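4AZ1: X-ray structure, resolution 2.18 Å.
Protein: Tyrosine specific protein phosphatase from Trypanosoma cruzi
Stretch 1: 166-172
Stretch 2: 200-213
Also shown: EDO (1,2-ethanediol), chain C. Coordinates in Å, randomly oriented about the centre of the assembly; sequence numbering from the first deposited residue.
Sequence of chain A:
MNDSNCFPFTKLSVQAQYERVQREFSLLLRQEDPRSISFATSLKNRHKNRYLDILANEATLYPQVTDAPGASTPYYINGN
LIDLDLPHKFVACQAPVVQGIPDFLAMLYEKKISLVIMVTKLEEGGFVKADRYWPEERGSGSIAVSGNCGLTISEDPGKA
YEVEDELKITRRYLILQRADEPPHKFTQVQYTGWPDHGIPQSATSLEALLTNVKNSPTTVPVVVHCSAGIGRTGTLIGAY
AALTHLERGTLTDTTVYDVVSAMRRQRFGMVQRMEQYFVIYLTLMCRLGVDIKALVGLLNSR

Stretch 1 (166-172) ELKITRR
Stretch 2 (200-213) PQSATSLEALLTNV

Contact between stretch 1 (166-172) and stretch 2 (200-213) of the Trypanosoma cruzi tyrosine phosphatase. Stretch 1 enters as a loop, in which Leu 167 (phi/psi -85/-15) is followed by Lys 168 in a left-handed conformation (57/45), and becomes an extended strand from Ile 169 to Arg 172 (phi -111 to -121, psi 123 to 137). Stretch 2 is a loop leading into a helix that runs through Val 213, with i to i+4 bonds of 2.9 to 3.1 Å from Ala 208 N to Thr 204 O through Val 213 N to Leu 209 O. Strand and helix run in nearly the same direction, at 21°, with axes 10.7 Å apart. The backbones are closest at the start, Leu 167 CA to Ser 205 CA 5.1 Å, and farther apart later, Arg 171 CA to Asn 212 CA 10.3 Å; together the stretches bury 406 Å².

Polar contacts: Ser 205 (chi1 m) donates from OG to Leu 167 O at 2.7 Å; its short side chain lets the loop backbone lie close to the helix. Lys 168 (m, m, t, p) curls its chain so that NZ donates to Gln 201 OE1 at 2.6 Å, met by a Gln 201 side chain with chi1 m and chi2 t. Where the backbones are farther apart, the long Arg 171 (m, t, t, chi4 95°) spans the gap: NH2 donates to Asn 212 OD1 at 3.2 Å, and NE makes a weak bond to the same Asn 212 OD1 at 3.3 Å. Asn 212 (chi1 m, chi2 139°) thus places one carbonyl oxygen at the guanidinium edge, near its plane.

Apolar contacts: Ala 208 points toward stretch 1, and its lone methyl meets two chains, Leu 167 CD1 to Ala 208 CB at 4.0 Å and Ile 169 CD1 to Ala 208 CB at 3.9 Å. Ile 169 (m, t) is buried and points toward the helix; Ile 169 CD1 also reaches Leu 209 CD2 at 4.1 Å. Leu 209 (m, t) leaves its CA sideways, but its end comes nearer. Leu 167 (m, t) behaves likewise and has the largest covered area, 67 Å²; Leu 167 CD2 lies 3.1 Å from Thr 204 OG1, a tight packing contact. Thr 204 (p) is held by a hydrogen bond between Thr 204 OG1 and Ser 202 OG (chi1 p) at 3.2 Å, in which either could donate.

Alternation along the strand turns Ile 169 and Arg 171 to the helix and leaves Thr 170 and Arg 172 out of reach.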

ATOM      1  N   GLU A 166     -11.046   6.962 -28.394  1.00 57.73           N
ATOM      2  CA  GLU A 166     -12.253   7.773 -28.561  1.00 61.72           C
ATOM      3  C   GLU A 166     -13.115   7.759 -27.298  1.00 57.34           C
ATOM      4  O   GLU A 166     -13.714   8.774 -26.927  1.00 66.58           O
ATOM      5  CB  GLU A 166     -13.059   7.296 -29.777  1.00 68.41           C
ATOM      6  N   LEU A 167     -13.160   6.617 -26.622  1.00 49.29           N
ATOM      7  CA  LEU A 167     -13.936   6.505 -25.391  1.00 46.92           C
ATOM      8  C   LEU A 167     -13.161   6.984 -24.155  1.00 41.37           C
ATOM      9  O   LEU A 167     -13.760   7.219 -23.102  1.00 41.32           O
ATOM     10  CB  LEU A 167     -14.413   5.066 -25.192  1.00 46.23           C
ATOM     11  CG  LEU A 167     -15.290   4.506 -26.313  1.00 54.58           C
ATOM     12  CD1 LEU A 167     -15.796   3.100 -25.997  1.00 58.40           C
ATOM     13  CD2 LEU A 167     -16.449   5.438 -26.559  1.00 56.25           C
ATOM     14  N   LYS A 168     -11.842   7.140 -24.295  1.00 41.67           N
ATOM     15  CA  LYS A 168     -10.957   7.449 -23.165  1.00 39.02           C
ATOM     16  C   LYS A 168     -11.095   6.386 -22.093  1.00 36.55           C
ATOM     17  O   LYS A 168     -11.204   6.695 -20.908  1.00 29.72           O
ATOM     18  CB  LYS A 168     -11.269   8.819 -22.546  1.00 36.07           C
ATOM     19  CG  LYS A 168     -11.208   9.991 -23.529  1.00 46.47           C
ATOM     20  CD  LYS A 168      -9.804  10.183 -24.071  1.00 62.57           C
ATOM     21  CE  LYS A 168      -9.624  11.615 -24.542  1.00 78.60           C
ATOM     22  NZ  LYS A 168     -10.269  12.558 -23.581  1.00 79.58           N
ATOM     23  N   ILE A 169     -11.111   5.129 -22.512  1.00 32.11           N
ATOM     24  CA  ILE A 169     -11.231   4.039 -21.567  1.00 33.24           C
ATOM     25  C   ILE A 169     -10.012   3.148 -21.711  1.00 34.90           C
ATOM     26  O   ILE A 169      -9.565   2.873 -22.833  1.00 37.59           O
ATOM     27  CB  ILE A 169     -12.539   3.236 -21.809  1.00 47.70           C
ATOM     28  CG1 ILE A 169     -13.751   4.012 -21.252  1.00 42.68           C
ATOM     29  CG2 ILE A 169     -12.456   1.850 -21.180  1.00 37.84           C
ATOM     30  CD1 ILE A 169     -15.106   3.406 -21.647  1.00 36.27           C
ATOM     31  N   THR A 170      -9.455   2.719 -20.579  1.00 27.71           N
ATOM     32  CA  THR A 170      -8.375   1.730 -20.603  1.00 34.56           C
ATOM     33  C   THR A 170      -8.839   0.508 -19.847  1.00 33.23           C
ATOM     34  O   THR A 170      -9.388   0.633 -18.745  1.00 33.76           O
ATOM     35  CB  THR A 170      -7.066   2.283 -19.981  1.00 33.99           C
ATOM     36  OG1 THR A 170      -6.557   3.327 -20.817  1.00 41.23           O
ATOM     37  CG2 THR A 170      -5.994   1.183 -19.902  1.00 43.04           C
ATOM     38  N   ARG A 171      -8.651  -0.668 -20.442  1.00 38.34           N
ATOM     39  CA  ARG A 171      -9.011  -1.919 -19.775  1.00 35.18           C
ATOM     40  C   ARG A 171      -7.756  -2.695 -19.434  1.00 37.50           C
ATOM     41  O   ARG A 171      -6.939  -2.983 -20.314  1.00 35.23           O
ATOM     42  CB  ARG A 171      -9.938  -2.763 -20.656  1.00 43.55           C
ATOM     43  CG  ARG A 171     -11.231  -2.050 -20.971  1.00 44.74           C
ATOM     44  CD  ARG A 171     -12.320  -2.949 -21.567  1.00 51.02           C
ATOM     45  NE  ARG A 171     -13.583  -2.208 -21.525  1.00 60.46           N
ATOM     46  CZ  ARG A 171     -14.069  -1.485 -22.533  1.00 59.27           C
ATOM     47  NH1 ARG A 171     -13.425  -1.433 -23.700  1.00 49.39           N
ATOM     48  NH2 ARG A 171     -15.211  -0.828 -22.377  1.00 57.39           N
ATOM     49  N   ARG A 172      -7.612  -3.025 -18.154  1.00 35.87           N
ATOM     50  CA  ARG A 172      -6.445  -3.747 -17.664  1.00 39.12           C
ATOM     51  C   ARG A 172      -6.907  -5.087 -17.114  1.00 37.19           C
ATOM     52  O   ARG A 172      -7.786  -5.144 -16.249  1.00 37.13           O
ATOM     53  CB  ARG A 172      -5.733  -2.929 -16.575  1.00 29.82           C
ATOM     54  CG  ARG A 172      -5.297  -1.529 -17.037  1.00 29.36           C
ATOM     55  CD  ARG A 172      -4.518  -0.774 -15.963  1.00 30.99           C
ATOM     56  NE  ARG A 172      -3.983   0.479 -16.489  1.00 40.16           N
ATOM     57  CZ  ARG A 172      -4.567   1.674 -16.364  1.00 34.31           C
ATOM     58  NH1 ARG A 172      -5.717   1.804 -15.717  1.00 25.73           N
ATOM     59  NH2 ARG A 172      -3.989   2.745 -16.892  1.00 36.11           N
ATOM     60  N   PRO A 200     -19.185  14.175 -18.683  1.00 42.92           N
ATOM     61  CA  PRO A 200     -18.492  13.301 -19.643  1.00 44.27           C
ATOM     62  C   PRO A 200     -18.374  13.919 -21.028  1.00 44.18           C
ATOM     63  O   PRO A 200     -19.310  14.580 -21.508  1.00 46.80           O
ATOM     64  CB  PRO A 200     -19.384  12.060 -19.687  1.00 40.90           C
ATOM     65  CG  PRO A 200     -19.959  11.990 -18.298  1.00 43.64           C
ATOM     66  CD  PRO A 200     -20.223  13.442 -17.930  1.00 40.03           C
ATOM     67  N   GLN A 201     -17.216  13.709 -21.651  1.00 48.53           N
ATOM     68  CA  GLN A 201     -16.946  14.233 -22.985  1.00 53.30           C
ATOM     69  C   GLN A 201     -17.904  13.648 -24.016  1.00 49.24           C
ATOM     70  O   GLN A 201     -18.333  14.355 -24.944  1.00 54.48           O
ATOM     71  CB  GLN A 201     -15.481  13.986 -23.375  1.00 63.03           C
ATOM     72  CG  GLN A 201     -14.501  14.910 -22.636  1.00 78.16           C
ATOM     73  CD  GLN A 201     -13.058  14.419 -22.662  1.00 83.94           C
ATOM     74  OE1 GLN A 201     -12.680  13.585 -23.493  1.00 83.67           O
ATOM     75  NE2 GLN A 201     -12.244  14.934 -21.737  1.00 75.78           N
ATOM     76  N   SER A 202     -18.249  12.369 -23.850  1.00 45.18           N
ATOM     77  CA  SER A 202     -19.296  11.754 -24.684  1.00 63.63           C
ATOM     78  C   SER A 202     -20.173  10.756 -23.916  1.00 51.72           C
ATOM     79  O   SER A 202     -19.682  10.005 -23.072  1.00 50.65           O
ATOM     80  CB  SER A 202     -18.688  11.072 -25.920  1.00 68.51           C
ATOM     81  OG  SER A 202     -17.893   9.957 -25.548  1.00 72.16           O
ATOM     82  N   ALA A 203     -21.464  10.744 -24.238  1.00 53.14           N
ATOM     83  CA  ALA A 203     -22.402   9.762 -23.691  1.00 55.18           C
ATOM     84  C   ALA A 203     -21.952   8.301 -23.871  1.00 54.80           C
ATOM     85  O   ALA A 203     -22.200   7.463 -23.009  1.00 53.01           O
ATOM     86  CB  ALA A 203     -23.786   9.963 -24.306  1.00 58.68           C
ATOM     87  N   THR A 204     -21.301   7.999 -24.992  1.00 53.13           N
ATOM     88  CA  THR A 204     -20.924   6.617 -25.307  1.00 53.29           C
ATOM     89  C   THR A 204     -20.014   5.938 -24.262  1.00 44.51           C
ATOM     90  O   THR A 204     -20.079   4.730 -24.070  1.00 47.83           O
ATOM     91  CB  THR A 204     -20.278   6.514 -26.705  1.00 61.88           C
ATOM     92  OG1 THR A 204     -18.996   7.148 -26.689  1.00 76.32           O
ATOM     93  CG2 THR A 204     -21.148   7.194 -27.745  1.00 58.91           C
ATOM     94  N   SER A 205     -19.176   6.708 -23.584  1.00 33.91           N
ATOM     95  CA  SER A 205     -18.226   6.119 -22.648  1.00 42.09           C
ATOM     96  C   SER A 205     -18.913   5.537 -21.420  1.00 45.08           C
ATOM     97  O   SER A 205     -18.603   4.423 -20.983  1.00 36.63           O
ATOM     98  CB  SER A 205     -17.181   7.151 -22.224  1.00 34.41           C
ATOM     99  OG  SER A 205     -16.403   7.546 -23.341  1.00 41.55           O
ATOM    100  N   LEU A 206     -19.840   6.303 -20.862  1.00 41.70           N
ATOM    101  CA  LEU A 206     -20.642   5.844 -19.737  1.00 46.98           C
ATOM    102  C   LEU A 206     -21.416   4.578 -20.124  1.00 45.02           C
ATOM    103  O   LEU A 206     -21.438   3.604 -19.368  1.00 38.96           O
ATOM    104  CB  LEU A 206     -21.607   6.951 -19.310  1.00 50.65           C
ATOM    105  CG  LEU A 206     -21.778   7.212 -17.819  1.00 60.08           C
ATOM    106  CD1 LEU A 206     -20.455   7.081 -17.095  1.00 61.83           C
ATOM    107  CD2 LEU A 206     -22.343   8.605 -17.607  1.00 60.08           C
ATOM    108  N   GLU A 207     -22.044   4.586 -21.297  1.00 38.24           N
ATOM    109  CA  GLU A 207     -22.740   3.384 -21.780  1.00 46.53           C
ATOM    110  C   GLU A 207     -21.807   2.164 -21.870  1.00 49.37           C
ATOM    111  O   GLU A 207     -22.204   1.037 -21.552  1.00 43.78           O
ATOM    112  CB  GLU A 207     -23.397   3.650 -23.133  1.00 49.72           C
ATOM    113  CG  GLU A 207     -24.732   4.417 -23.062  1.00 54.61           C
ATOM    114  CD  GLU A 207     -25.906   3.568 -22.550  1.00 65.56           C
ATOM    115  OE1 GLU A 207     -25.685   2.397 -22.163  1.00 64.88           O
ATOM    116  OE2 GLU A 207     -27.055   4.075 -22.536  1.00 65.65           O
ATOM    117  N   ALA A 208     -20.563   2.397 -22.286  1.00 40.16           N
ATOM    118  CA  ALA A 208     -19.591   1.323 -22.422  1.00 43.69           C
ATOM    119  C   ALA A 208     -19.244   0.769 -21.037  1.00 42.84           C
ATOM    120  O   ALA A 208     -19.162  -0.446 -20.840  1.00 41.30           O
ATOM    121  CB  ALA A 208     -18.344   1.830 -23.122  1.00 45.35           C
ATOM    122  N   LEU A 209     -19.054   1.665 -20.078  1.00 35.44           N
ATOM    123  CA  LEU A 209     -18.831   1.254 -18.695  1.00 41.06           C
ATOM    124  C   LEU A 209     -19.985   0.395 -18.170  1.00 41.46           C
ATOM    125  O   LEU A 209     -19.757  -0.642 -17.537  1.00 41.20           O
ATOM    126  CB  LEU A 209     -18.641   2.467 -17.787  1.00 37.75           C
ATOM    127  CG  LEU A 209     -17.352   3.280 -17.894  1.00 35.68           C
ATOM    128  CD1 LEU A 209     -17.324   4.297 -16.775  1.00 29.93           C
ATOM    129  CD2 LEU A 209     -16.121   2.379 -17.813  1.00 33.39           C
ATOM    130  N   LEU A 210     -21.218   0.818 -18.445  1.00 42.65           N
ATOM    131  CA  LEU A 210     -22.383   0.090 -17.954  1.00 49.33           C
ATOM    132  C   LEU A 210     -22.500  -1.275 -18.629  1.00 50.34           C
ATOM    133  O   LEU A 210     -22.997  -2.232 -18.027  1.00 47.44           O
ATOM    134  CB  LEU A 210     -23.659   0.914 -18.132  1.00 46.95           C
ATOM    135  CG  LEU A 210     -23.640   2.230 -17.344  1.00 51.26           C
ATOM    136  CD1 LEU A 210     -24.861   3.057 -17.671  1.00 46.56           C
ATOM    137  CD2 LEU A 210     -23.587   1.944 -15.855  1.00 49.13           C
ATOM    138  N   THR A 211     -22.041  -1.361 -19.874  1.00 48.84           N
ATOM    139  CA  THR A 211     -21.993  -2.643 -20.573  1.00 49.05           C
ATOM    140  C   THR A 211     -21.058  -3.593 -19.834  1.00 46.57           C
ATOM    141  O   THR A 211     -21.395  -4.759 -19.624  1.00 50.39           O
ATOM    142  CB  THR A 211     -21.572  -2.476 -22.037  1.00 48.27           C
ATOM    143  OG1 THR A 211     -22.646  -1.866 -22.765  1.00 50.63           O
ATOM    144  CG2 THR A 211     -21.242  -3.825 -22.671  1.00 53.68           C
ATOM    145  N   ASN A 212     -19.897  -3.091 -19.413  1.00 50.16           N
ATOM    146  CA  ASN A 212     -19.007  -3.890 -18.581  1.00 46.70           C
ATOM    147  C   ASN A 212     -19.701  -4.384 -17.325  1.00 42.58           C
ATOM    148  O   ASN A 212     -19.626  -5.566 -17.011  1.00 41.08           O
ATOM    149  CB  ASN A 212     -17.747  -3.112 -18.194  1.00 49.25           C
ATOM    150  CG  ASN A 212     -16.801  -2.936 -19.351  1.00 51.58           C
ATOM    151  OD1 ASN A 212     -16.225  -1.868 -19.534  1.00 53.24           O
ATOM    152  ND2 ASN A 212     -16.660  -3.978 -20.161  1.00 55.65           N
ATOM    153  N   VAL A 213     -20.362  -3.470 -16.611  1.00 43.64           N
ATOM    154  CA  VAL A 213     -21.089  -3.831 -15.398  1.00 44.69           C
ATOM    155  C   VAL A 213     -22.056  -4.976 -15.666  1.00 42.84           C
ATOM    156  O   VAL A 213     -22.016  -6.002 -14.977  1.00 48.81           O
ATOM    157  CB  VAL A 213     -21.831  -2.617 -14.780  1.00 43.73           C
ATOM    158  CG1 VAL A 213     -22.798  -3.058 -13.708  1.00 43.96           C
ATOM    159  CG2 VAL A 213     -20.839  -1.646 -14.191  1.00 36.19           C
TER
HETATM  160  C1  EDO C1301     -23.174  13.838 -20.788  1.00 56.78           C
HETATM  161  O1  EDO C1301     -22.495  14.731 -21.682  1.00 65.05           O
HETATM  162  C2  EDO C1301     -23.348  12.508 -21.504  1.00 54.48           C
HETATM  163  O2  EDO C1301     -23.939  11.565 -20.611  1.00 65.18           O